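Local coordinates for putative immunoglobulin-blocking virulence protein (Mycoplasma mycoides subsp. capri, PDB 7ADK), which probably acts on host immunoglobulin, blocking antibody function to help the mycoplasma evade immunity, at residues 366-371 with 544-549; 352-357 with 416-421; 465-470 with 477-482; 520-525 with 584-589. One frame throughout, in Å; residues are numbered along the deposited sequence.

Interaction 1. Residues 366-371 with 544-549; sequences RIANGT and KITTRI
The last turn of helix 364-369, ended by a Schellman motif, meets the residue leading into strand 547-548 through I367, A368 and T546. The motif is identified by positive phi at G370 and by two backbone bonds, T371 N to R366 O (2.9 Å) and a weak one from G370 N to I367 O (3.4 Å). The contact itself is methyl packing: I367 CG2 lies 3.5 Å from T546 CG2, while I367 CD1 reaches the T546 backbone at O, 3.7 Å away. With its OG1 beside the backbone N (chi1 -57°), T546 turns CG2 to the isoleucine, and its hydroxyl is hydrogen-bonded to S507 OG. The two side chains meet at a slant, and A368 CB adds a looser approach, 4.5 Å from T546 OG1. S364 OG hydrogen-bonds to T546 N, so T546 is approached from the helix start as well as by I367 and A368. R450 hydrogen-bonds to A368 O near the helix C-terminus, where a positive charge would probably be favourable to the helix dipole. F480 of strand 473-481 packs on both I367 and T546, and Y505 of strand 502-506 also touches I367.

Interaction 2. Residues 352-357 with 416-421; sequences RVFDYD and GLVLDL
F354 reaches from the loop after helix 339-351 to the beginning of strand 415-422, where it meets G416 and V418. The tip of the ring does the work: F354 CZ stands 4.0 Å from V418 CG2. This valine methyl approaches the ring obliquely, whereas G416 CA lies at the ring edge, near its plane, 4.5 Å from F354 CE1. G416 has no side chain, so the ring edge faces its backbone directly. V418 carries CG2 beside its own backbone N, with CG1 anti to that N (chi1 179°), and this places CG2 at the phenylalanine; the two side chains run past one another in opposite directions. All three residues are buried, and the two segments together bury 94 Å², which marks a small, purely apolar contact.

The next shell surrounds the ring and probably limits its movement. F354 itself has left-handed helical backbone angles, a local kink in the loop from which its CB points to the strand. W375 packs edge-to-face with the ring, and Y372 meets it with the planes at about 45°. The flanking D355 is held through its side chain, by a salt bridge from OD1 to R403, and through its backbone O, which accepts from W375 NE1. Around the contact, strand 396-403 pairs antiparallel with strand 415-422 and brings L401 to F354 and S399 to V418, while parallel strand 448-454 supplies S448 and R450 to V418; Q476 of strand 473-481 also touches F354.

Interaction 3. Residues 465-470 with 477-482; sequences DILGAL and LELFFS
L470, on the segment that carries helix 464-467, packs against L477 of the strand that follows it, and its side chain can be traced outward. CB leaves the backbone in the direction of the strand without reaching it. CG lies beside the backbone N (chi1 -69°), and from it L470 CD1 goes on to L477 CD1 at 3.9 Å; CD2 turns off to another side, and CD1 alone makes the touch across to the strand. L470 CD1 is also 4.4 Å from L467 CD1, so the two leucines, three residues apart, present a joined apolar surface. L467 CD1 in turn approaches L479 CD2 at 4.3 Å. On the strand L477 and L479 lie two residues apart on one side, with L477 CD1 3.9 Å from L479 CD2, and the four side chains form a continuous leucine cluster. E478 points the other way, in a salt bridge with R450. This is the helix-to-strand packing of a beta-alpha-beta unit made of strand 448-454, helix 464-467 and strand 473-481. Y449 and I451 of the first strand touch L470 and L479, I436 of helix 426-442 packs on L470, and L502 of parallel strand 502-506 lies against L477.

Interaction 4. Residues 520-525 with 584-589; sequences LALRNT and PFFQGG
L522 opens a type I beta turn running to T525, closed by T525 N to L522 O at 3.1 Å, and it faces F585 and F586 from the loop between helix 567-579 and strand 608-610. The backbones keep well apart, with 10.6 Å between the CA atoms of L522 and F586, so side chains alone span the gap. One methyl makes both contacts: L522 CD1 lies 3.6 Å from F585 CE1 and 4.0 Å from F586 CE1, oblique to each ring. The leucine crosses F585 at about a right angle but runs past F586 in the opposite sense. The consecutive phenylalanines can converge on the methyl because their first torsions differ, F585 having CG anti to the backbone N (chi1 -176°) and F586 having it beside the N (chi1 -62°). They also meet one another, F585 CD1 lying 3.9 Å above the F586 ring plane and offset toward the rim, with F586 CE1 in turn at the edge of F585. L522 O is hydrogen-bonded by R580, which follows helix 567-579 and also packs on F586. That helix covers F586 through M575 and V576, Y517 of strand 516-517 touches all three residues, and strand 502-506 supplies L502 to L522 and L504 to F585.

In the fold
The touching residues are buried in all four contacts, apart from the partly exposed A368 in interaction 1. Interactions 1, 2 and 3 reach the same mixed sheet, and R450 serves each of them from strand 448-454. Interaction 3 is nested in the chain loop closed by interaction 1, and the two touch where T546 CG2 meets F480 CE2 at 3.9 Å; interactions 1 and 2 stay about 6 Å apart at their nearest atoms. Interaction 3 is all leucine, interactions 2 and 4 set aliphatic groups against phenylalanine, and interaction 1 mixes in a threonine. Interaction 4 joins two loops, and is packed by strand 502-506 of the mixed sheet and strand 516-517 of the parallel sheet.

Interaction 1. Residues 366-371 with 544-549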
# COMPACT_ATOMS: atom_id res chain seq x y z
N ARG A 366 5.57 5.63 -28.05
CA ARG A 366 4.71 6.20 -29.10
C ARG A 366 3.47 6.84 -28.50
O ARG A 366 3.08 7.93 -28.92
CB ARG A 366 4.29 5.16 -30.15
CG ARG A 366 5.33 4.87 -31.24
CD ARG A 366 4.59 4.43 -32.52
NE ARG A 366 5.48 4.11 -33.64
CZ ARG A 366 5.97 4.93 -34.54
NH1 ARG A 366 6.58 4.45 -35.58
NH2 ARG A 366 5.90 6.22 -34.45
N ILE A 367 2.83 6.17 -27.54
CA ILE A 367 1.64 6.68 -26.87
C ILE A 367 1.99 7.93 -26.04
O ILE A 367 1.30 8.92 -26.15
CB ILE A 367 0.96 5.61 -26.00
CG1 ILE A 367 0.48 4.39 -26.80
CG2 ILE A 367 -0.26 6.21 -25.29
CD1 ILE A 367 0.26 3.18 -25.90
N ALA A 368 3.07 7.93 -25.26
CA ALA A 368 3.41 9.08 -24.44
C ALA A 368 3.78 10.32 -25.27
O ALA A 368 3.25 11.40 -25.02
CB ALA A 368 4.53 8.68 -23.47
N ASN A 369 4.64 10.17 -26.28
CA ASN A 369 5.06 11.24 -27.19
C ASN A 369 3.99 11.64 -28.22
O ASN A 369 4.09 12.69 -28.84
CB ASN A 369 6.35 10.81 -27.92
CG ASN A 369 7.58 10.62 -27.06
OD1 ASN A 369 8.59 10.11 -27.52
ND2 ASN A 369 7.60 11.02 -25.81
N GLY A 370 2.95 10.83 -28.40
CA GLY A 370 1.87 11.11 -29.35
C GLY A 370 2.26 10.88 -30.81
O GLY A 370 1.91 11.71 -31.65
N THR A 371 3.00 9.81 -31.12
CA THR A 371 3.51 9.52 -32.46
C THR A 371 2.89 8.26 -33.06
O THR A 371 2.41 7.37 -32.36
CB THR A 371 5.04 9.47 -32.50
OG1 THR A 371 5.48 8.37 -31.78
CG2 THR A 371 5.70 10.72 -31.95
N LYS A 544 7.54 4.04 -15.90
CA LYS A 544 6.19 4.44 -16.30
C LYS A 544 5.89 3.84 -17.67
O LYS A 544 6.60 4.11 -18.63
CB LYS A 544 6.04 5.98 -16.29
CG LYS A 544 6.39 6.68 -14.95
CD LYS A 544 5.54 6.29 -13.73
CE LYS A 544 4.16 6.97 -13.73
NZ LYS A 544 3.27 6.46 -12.68
N ILE A 545 4.84 3.04 -17.75
CA ILE A 545 4.32 2.43 -18.98
C ILE A 545 2.90 2.93 -19.20
O ILE A 545 2.12 2.97 -18.26
CB ILE A 545 4.40 0.88 -18.92
CG1 ILE A 545 5.84 0.35 -18.74
CG2 ILE A 545 3.75 0.21 -20.13
CD1 ILE A 545 6.81 0.65 -19.88
N THR A 546 2.55 3.30 -20.42
CA THR A 546 1.25 3.85 -20.78
C THR A 546 0.41 2.85 -21.56
O THR A 546 0.91 2.17 -22.44
CB THR A 546 1.41 5.18 -21.52
OG1 THR A 546 2.15 6.08 -20.71
CG2 THR A 546 0.09 5.88 -21.80
N THR A 547 -0.87 2.74 -21.22
CA THR A 547 -1.79 1.75 -21.80
C THR A 547 -3.23 2.23 -21.74
O THR A 547 -3.57 3.08 -20.92
CB THR A 547 -1.60 0.40 -21.09
OG1 THR A 547 -2.46 -0.60 -21.59
CG2 THR A 547 -1.83 0.46 -19.60
N ARG A 548 -4.12 1.69 -22.58
CA ARG A 548 -5.56 1.87 -22.42
C ARG A 548 -6.07 1.20 -21.14
O ARG A 548 -5.60 0.13 -20.77
CB ARG A 548 -6.32 1.46 -23.69
CG ARG A 548 -6.35 -0.02 -24.07
CD ARG A 548 -7.35 -0.89 -23.31
NE ARG A 548 -7.57 -2.15 -24.02
CZ ARG A 548 -8.19 -3.22 -23.58
NH1 ARG A 548 -8.75 -3.27 -22.42
NH2 ARG A 548 -8.22 -4.29 -24.31
N ILE A 549 -7.05 1.82 -20.48
CA ILE A 549 -7.65 1.28 -19.25
C ILE A 549 -8.53 0.06 -19.57
O ILE A 549 -9.26 0.05 -20.56
CB ILE A 549 -8.43 2.36 -18.47
CG1 ILE A 549 -7.54 3.51 -17.99
CG2 ILE A 549 -9.13 1.80 -17.24
CD1 ILE A 549 -8.29 4.83 -17.90

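Interaction 2. Residues 352-357 with 416-421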
# COMPACT_ATOMS: atom_id res chain seq x y z
N ARG A 352 -9.08 4.83 -36.53
CA ARG A 352 -8.16 5.83 -35.98
C ARG A 352 -8.09 7.08 -36.85
O ARG A 352 -7.95 6.99 -38.07
CB ARG A 352 -6.77 5.22 -35.76
CG ARG A 352 -6.87 4.05 -34.80
CD ARG A 352 -5.51 3.48 -34.43
NE ARG A 352 -4.84 4.28 -33.40
CZ ARG A 352 -4.16 3.80 -32.39
NH1 ARG A 352 -3.76 2.57 -32.31
NH2 ARG A 352 -3.88 4.58 -31.40
N VAL A 353 -8.10 8.25 -36.23
CA VAL A 353 -7.49 9.45 -36.83
C VAL A 353 -5.99 9.36 -36.57
O VAL A 353 -5.57 8.77 -35.57
CB VAL A 353 -8.17 10.73 -36.32
CG1 VAL A 353 -7.86 11.08 -34.89
CG2 VAL A 353 -7.79 11.92 -37.19
N PHE A 354 -5.16 9.84 -37.50
CA PHE A 354 -3.75 9.44 -37.58
C PHE A 354 -3.59 7.92 -37.80
O PHE A 354 -2.88 7.21 -37.09
CB PHE A 354 -2.91 10.01 -36.43
CG PHE A 354 -3.14 11.48 -36.16
CD1 PHE A 354 -3.00 12.43 -37.19
CD2 PHE A 354 -3.47 11.91 -34.86
CE1 PHE A 354 -3.18 13.79 -36.93
CE2 PHE A 354 -3.64 13.28 -34.60
CZ PHE A 354 -3.49 14.22 -35.64
N ASP A 355 -4.30 7.41 -38.81
CA ASP A 355 -4.35 6.01 -39.24
C ASP A 355 -3.00 5.45 -39.73
O ASP A 355 -2.11 6.20 -40.14
CB ASP A 355 -5.36 5.87 -40.38
CG ASP A 355 -4.98 6.68 -41.62
OD1 ASP A 355 -5.00 7.93 -41.56
OD2 ASP A 355 -4.67 6.09 -42.66
N TYR A 356 -2.86 4.12 -39.72
CA TYR A 356 -1.70 3.40 -40.24
C TYR A 356 -2.08 2.01 -40.78
O TYR A 356 -3.08 1.43 -40.36
CB TYR A 356 -0.58 3.35 -39.19
CG TYR A 356 -0.91 2.74 -37.84
CD1 TYR A 356 -0.73 1.37 -37.62
CD2 TYR A 356 -1.31 3.56 -36.77
CE1 TYR A 356 -0.94 0.82 -36.35
CE2 TYR A 356 -1.50 3.02 -35.49
CZ TYR A 356 -1.31 1.65 -35.28
OH TYR A 356 -1.44 1.12 -34.04
N ASP A 357 -1.31 1.47 -41.73
CA ASP A 357 -1.70 0.28 -42.50
C ASP A 357 -1.43 -1.06 -41.79
O ASP A 357 -1.93 -2.10 -42.21
CB ASP A 357 -0.98 0.32 -43.85
CG ASP A 357 -1.62 -0.53 -44.94
OD1 ASP A 357 -0.92 -0.89 -45.90
OD2 ASP A 357 -2.83 -0.83 -44.86
N GLY A 416 -2.56 17.70 -39.11
CA GLY A 416 -3.37 18.11 -37.99
C GLY A 416 -2.58 18.81 -36.90
O GLY A 416 -1.49 18.39 -36.53
N LEU A 417 -3.15 19.90 -36.38
CA LEU A 417 -2.67 20.60 -35.21
C LEU A 417 -3.15 19.89 -33.94
O LEU A 417 -4.32 19.53 -33.82
CB LEU A 417 -3.14 22.06 -35.30
CG LEU A 417 -2.59 23.02 -34.25
CD1 LEU A 417 -1.07 23.12 -34.28
CD2 LEU A 417 -3.16 24.40 -34.53
N VAL A 418 -2.26 19.68 -32.99
CA VAL A 418 -2.48 18.95 -31.74
C VAL A 418 -2.15 19.86 -30.56
O VAL A 418 -1.09 20.47 -30.55
CB VAL A 418 -1.65 17.66 -31.72
CG1 VAL A 418 -1.83 16.86 -30.43
CG2 VAL A 418 -2.00 16.78 -32.93
N LEU A 419 -3.05 19.96 -29.59
CA LEU A 419 -2.88 20.73 -28.36
C LEU A 419 -2.62 19.77 -27.19
O LEU A 419 -3.45 18.91 -26.89
CB LEU A 419 -4.12 21.62 -28.18
CG LEU A 419 -4.20 22.43 -26.88
CD1 LEU A 419 -2.92 23.20 -26.59
CD2 LEU A 419 -5.32 23.43 -26.97
N ASP A 420 -1.49 19.97 -26.52
CA ASP A 420 -0.96 19.24 -25.36
C ASP A 420 -1.09 20.14 -24.12
O ASP A 420 -0.51 21.22 -24.06
CB ASP A 420 0.47 18.80 -25.72
CG ASP A 420 1.47 18.43 -24.60
OD1 ASP A 420 1.10 18.35 -23.41
OD2 ASP A 420 2.65 18.17 -24.92
N LEU A 421 -1.91 19.73 -23.14
CA LEU A 421 -2.13 20.41 -21.86
C LEU A 421 -1.71 19.49 -20.70
O LEU A 421 -2.44 18.57 -20.34
CB LEU A 421 -3.62 20.80 -21.73
CG LEU A 421 -4.03 22.00 -22.59
CD1 LEU A 421 -5.54 22.02 -22.80
CD2 LEU A 421 -3.64 23.31 -21.92

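Interaction 3. Residues 465-470 with 477-482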
# COMPACT_ATOMS: atom_id res chain seq x y z
N ASP A 465 -15.97 21.50 -16.38
CA ASP A 465 -15.91 22.86 -16.94
C ASP A 465 -14.93 23.01 -18.12
O ASP A 465 -15.13 23.86 -18.99
CB ASP A 465 -15.54 23.85 -15.82
CG ASP A 465 -16.52 23.87 -14.64
OD1 ASP A 465 -17.67 23.41 -14.76
OD2 ASP A 465 -16.13 24.39 -13.57
N ILE A 466 -13.89 22.19 -18.17
CA ILE A 466 -12.86 22.18 -19.22
C ILE A 466 -13.30 21.31 -20.40
O ILE A 466 -13.32 21.76 -21.54
CB ILE A 466 -11.50 21.71 -18.63
CG1 ILE A 466 -10.98 22.70 -17.57
CG2 ILE A 466 -10.45 21.55 -19.73
CD1 ILE A 466 -9.93 22.12 -16.65
N LEU A 467 -13.69 20.06 -20.13
CA LEU A 467 -14.22 19.15 -21.14
C LEU A 467 -15.51 19.70 -21.77
O LEU A 467 -15.69 19.56 -22.97
CB LEU A 467 -14.44 17.76 -20.51
CG LEU A 467 -13.31 16.73 -20.73
CD1 LEU A 467 -11.91 17.27 -20.52
CD2 LEU A 467 -13.51 15.56 -19.78
N GLY A 468 -16.35 20.40 -21.01
CA GLY A 468 -17.53 21.10 -21.53
C GLY A 468 -17.24 22.35 -22.36
O GLY A 468 -18.13 22.82 -23.06
N ALA A 469 -16.03 22.92 -22.29
CA ALA A 469 -15.60 24.06 -23.10
C ALA A 469 -15.04 23.67 -24.47
O ALA A 469 -15.00 24.50 -25.37
CB ALA A 469 -14.57 24.85 -22.31
N LEU A 470 -14.60 22.42 -24.65
CA LEU A 470 -14.13 21.87 -25.92
C LEU A 470 -15.25 21.90 -26.99
O LEU A 470 -16.43 21.92 -26.63
CB LEU A 470 -13.62 20.44 -25.71
CG LEU A 470 -12.31 20.31 -24.90
CD1 LEU A 470 -12.05 18.85 -24.59
CD2 LEU A 470 -11.13 20.82 -25.71
N LEU A 477 -9.74 12.99 -28.80
CA LEU A 477 -9.50 13.37 -27.42
C LEU A 477 -8.68 12.28 -26.73
O LEU A 477 -9.16 11.16 -26.61
CB LEU A 477 -10.87 13.60 -26.74
CG LEU A 477 -10.78 14.10 -25.29
CD1 LEU A 477 -10.19 15.50 -25.19
CD2 LEU A 477 -12.16 14.12 -24.68
N GLU A 478 -7.47 12.58 -26.28
CA GLU A 478 -6.67 11.70 -25.43
C GLU A 478 -6.71 12.23 -24.00
O GLU A 478 -6.27 13.35 -23.73
CB GLU A 478 -5.22 11.56 -25.92
CG GLU A 478 -5.05 10.91 -27.29
CD GLU A 478 -3.59 10.80 -27.80
OE1 GLU A 478 -2.65 11.11 -27.06
OE2 GLU A 478 -3.37 10.38 -28.96
N LEU A 479 -7.21 11.43 -23.06
CA LEU A 479 -7.23 11.74 -21.63
C LEU A 479 -6.29 10.78 -20.91
O LEU A 479 -6.51 9.58 -20.98
CB LEU A 479 -8.67 11.61 -21.09
CG LEU A 479 -9.75 12.46 -21.77
CD1 LEU A 479 -11.11 12.19 -21.14
CD2 LEU A 479 -9.46 13.95 -21.69
N PHE A 480 -5.27 11.30 -20.24
CA PHE A 480 -4.34 10.51 -19.43
C PHE A 480 -4.65 10.68 -17.94
O PHE A 480 -4.21 11.65 -17.32
CB PHE A 480 -2.89 10.86 -19.75
CG PHE A 480 -2.48 10.67 -21.19
CD1 PHE A 480 -2.81 11.63 -22.17
CD2 PHE A 480 -1.79 9.51 -21.56
CE1 PHE A 480 -2.47 11.41 -23.51
CE2 PHE A 480 -1.47 9.29 -22.90
CZ PHE A 480 -1.82 10.22 -23.87
N PHE A 481 -5.43 9.76 -17.39
CA PHE A 481 -5.83 9.77 -15.99
C PHE A 481 -4.74 9.21 -15.07
O PHE A 481 -4.06 8.24 -15.41
CB PHE A 481 -7.12 8.98 -15.83
CG PHE A 481 -8.33 9.61 -16.46
CD1 PHE A 481 -9.01 10.65 -15.80
CD2 PHE A 481 -8.82 9.14 -17.68
CE1 PHE A 481 -10.17 11.20 -16.35
CE2 PHE A 481 -9.98 9.69 -18.23
CZ PHE A 481 -10.67 10.71 -17.56
N SER A 482 -4.60 9.77 -13.88
CA SER A 482 -3.73 9.22 -12.86
C SER A 482 -4.42 8.11 -12.06
O SER A 482 -5.57 8.25 -11.66
CB SER A 482 -3.29 10.39 -11.97
OG SER A 482 -2.21 10.02 -11.16

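Interaction 4. Residues 520-525 with 584-589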
# COMPACT_ATOMS: atom_id res chain seq x y z
N LEU A 520 -23.33 6.14 -20.35
CA LEU A 520 -23.97 7.27 -21.01
C LEU A 520 -22.98 8.36 -21.45
O LEU A 520 -23.27 9.09 -22.40
CB LEU A 520 -25.03 7.86 -20.07
CG LEU A 520 -26.11 6.85 -19.64
CD1 LEU A 520 -26.91 7.44 -18.49
CD2 LEU A 520 -27.04 6.52 -20.79
N ALA A 521 -21.79 8.46 -20.85
CA ALA A 521 -20.76 9.44 -21.23
C ALA A 521 -20.14 9.20 -22.61
O ALA A 521 -19.42 10.07 -23.10
CB ALA A 521 -19.67 9.45 -20.16
N LEU A 522 -20.42 8.07 -23.27
CA LEU A 522 -19.84 7.71 -24.56
C LEU A 522 -20.87 7.75 -25.70
O LEU A 522 -20.57 7.24 -26.78
CB LEU A 522 -19.18 6.33 -24.42
CG LEU A 522 -18.15 6.19 -23.28
CD1 LEU A 522 -17.71 4.73 -23.17
CD2 LEU A 522 -16.93 7.06 -23.53
N ARG A 523 -22.07 8.30 -25.49
CA ARG A 523 -23.24 8.09 -26.37
C ARG A 523 -22.98 8.43 -27.84
O ARG A 523 -23.37 7.68 -28.72
CB ARG A 523 -24.44 8.88 -25.81
CG ARG A 523 -25.76 8.38 -26.42
CD ARG A 523 -26.93 9.35 -26.23
NE ARG A 523 -27.49 9.34 -24.87
CZ ARG A 523 -28.30 8.46 -24.34
NH1 ARG A 523 -28.58 7.32 -24.90
NH2 ARG A 523 -28.87 8.72 -23.21
N ASN A 524 -22.27 9.53 -28.09
CA ASN A 524 -21.90 10.03 -29.42
C ASN A 524 -20.37 10.07 -29.64
O ASN A 524 -19.82 10.91 -30.35
CB ASN A 524 -22.69 11.30 -29.77
CG ASN A 524 -22.89 12.18 -28.57
OD1 ASN A 524 -21.94 12.70 -28.00
ND2 ASN A 524 -24.10 12.30 -28.10
N THR A 525 -19.69 9.09 -29.05
CA THR A 525 -18.32 8.69 -29.41
C THR A 525 -18.37 7.50 -30.35
O THR A 525 -18.96 6.48 -30.00
CB THR A 525 -17.51 8.33 -28.16
OG1 THR A 525 -17.31 9.49 -27.39
CG2 THR A 525 -16.13 7.77 -28.47
N PRO A 584 -15.12 -4.04 -29.03
CA PRO A 584 -14.20 -4.50 -27.99
C PRO A 584 -14.23 -3.75 -26.65
O PRO A 584 -14.01 -4.35 -25.61
CB PRO A 584 -12.81 -4.37 -28.60
CG PRO A 584 -13.04 -4.41 -30.10
CD PRO A 584 -14.40 -3.76 -30.26
N PHE A 585 -14.50 -2.44 -26.64
CA PHE A 585 -14.49 -1.65 -25.40
C PHE A 585 -15.63 -2.04 -24.46
O PHE A 585 -15.46 -2.12 -23.24
CB PHE A 585 -14.56 -0.15 -25.71
CG PHE A 585 -14.44 0.73 -24.48
CD1 PHE A 585 -15.59 1.17 -23.81
CD2 PHE A 585 -13.17 1.06 -23.97
CE1 PHE A 585 -15.47 1.94 -22.64
CE2 PHE A 585 -13.06 1.83 -22.81
CZ PHE A 585 -14.21 2.27 -22.14
N PHE A 586 -16.81 -2.33 -25.00
CA PHE A 586 -17.99 -2.71 -24.23
C PHE A 586 -17.97 -4.17 -23.74
O PHE A 586 -18.90 -4.60 -23.06
CB PHE A 586 -19.26 -2.35 -25.01
CG PHE A 586 -19.36 -0.86 -25.24
CD1 PHE A 586 -19.48 0.01 -24.15
CD2 PHE A 586 -19.22 -0.33 -26.52
CE1 PHE A 586 -19.49 1.40 -24.35
CE2 PHE A 586 -19.21 1.05 -26.73
CZ PHE A 586 -19.35 1.92 -25.64
N GLN A 587 -16.90 -4.91 -24.03
CA GLN A 587 -16.73 -6.29 -23.60
C GLN A 587 -15.98 -6.44 -22.27
O GLN A 587 -15.87 -7.54 -21.74
CB GLN A 587 -16.05 -7.09 -24.71
CG GLN A 587 -17.00 -7.24 -25.90
CD GLN A 587 -16.32 -7.57 -27.20
OE1 GLN A 587 -15.18 -8.00 -27.28
NE2 GLN A 587 -17.01 -7.42 -28.30
N GLY A 588 -15.46 -5.37 -21.68
CA GLY A 588 -14.61 -5.47 -20.50
C GLY A 588 -13.27 -6.15 -20.77
O GLY A 588 -12.82 -6.22 -21.90
N GLY A 589 -12.61 -6.65 -19.72
CA GLY A 589 -11.24 -7.18 -19.78
C GLY A 589 -11.04 -8.58 -20.37
O GLY A 589 -9.92 -9.00 -20.53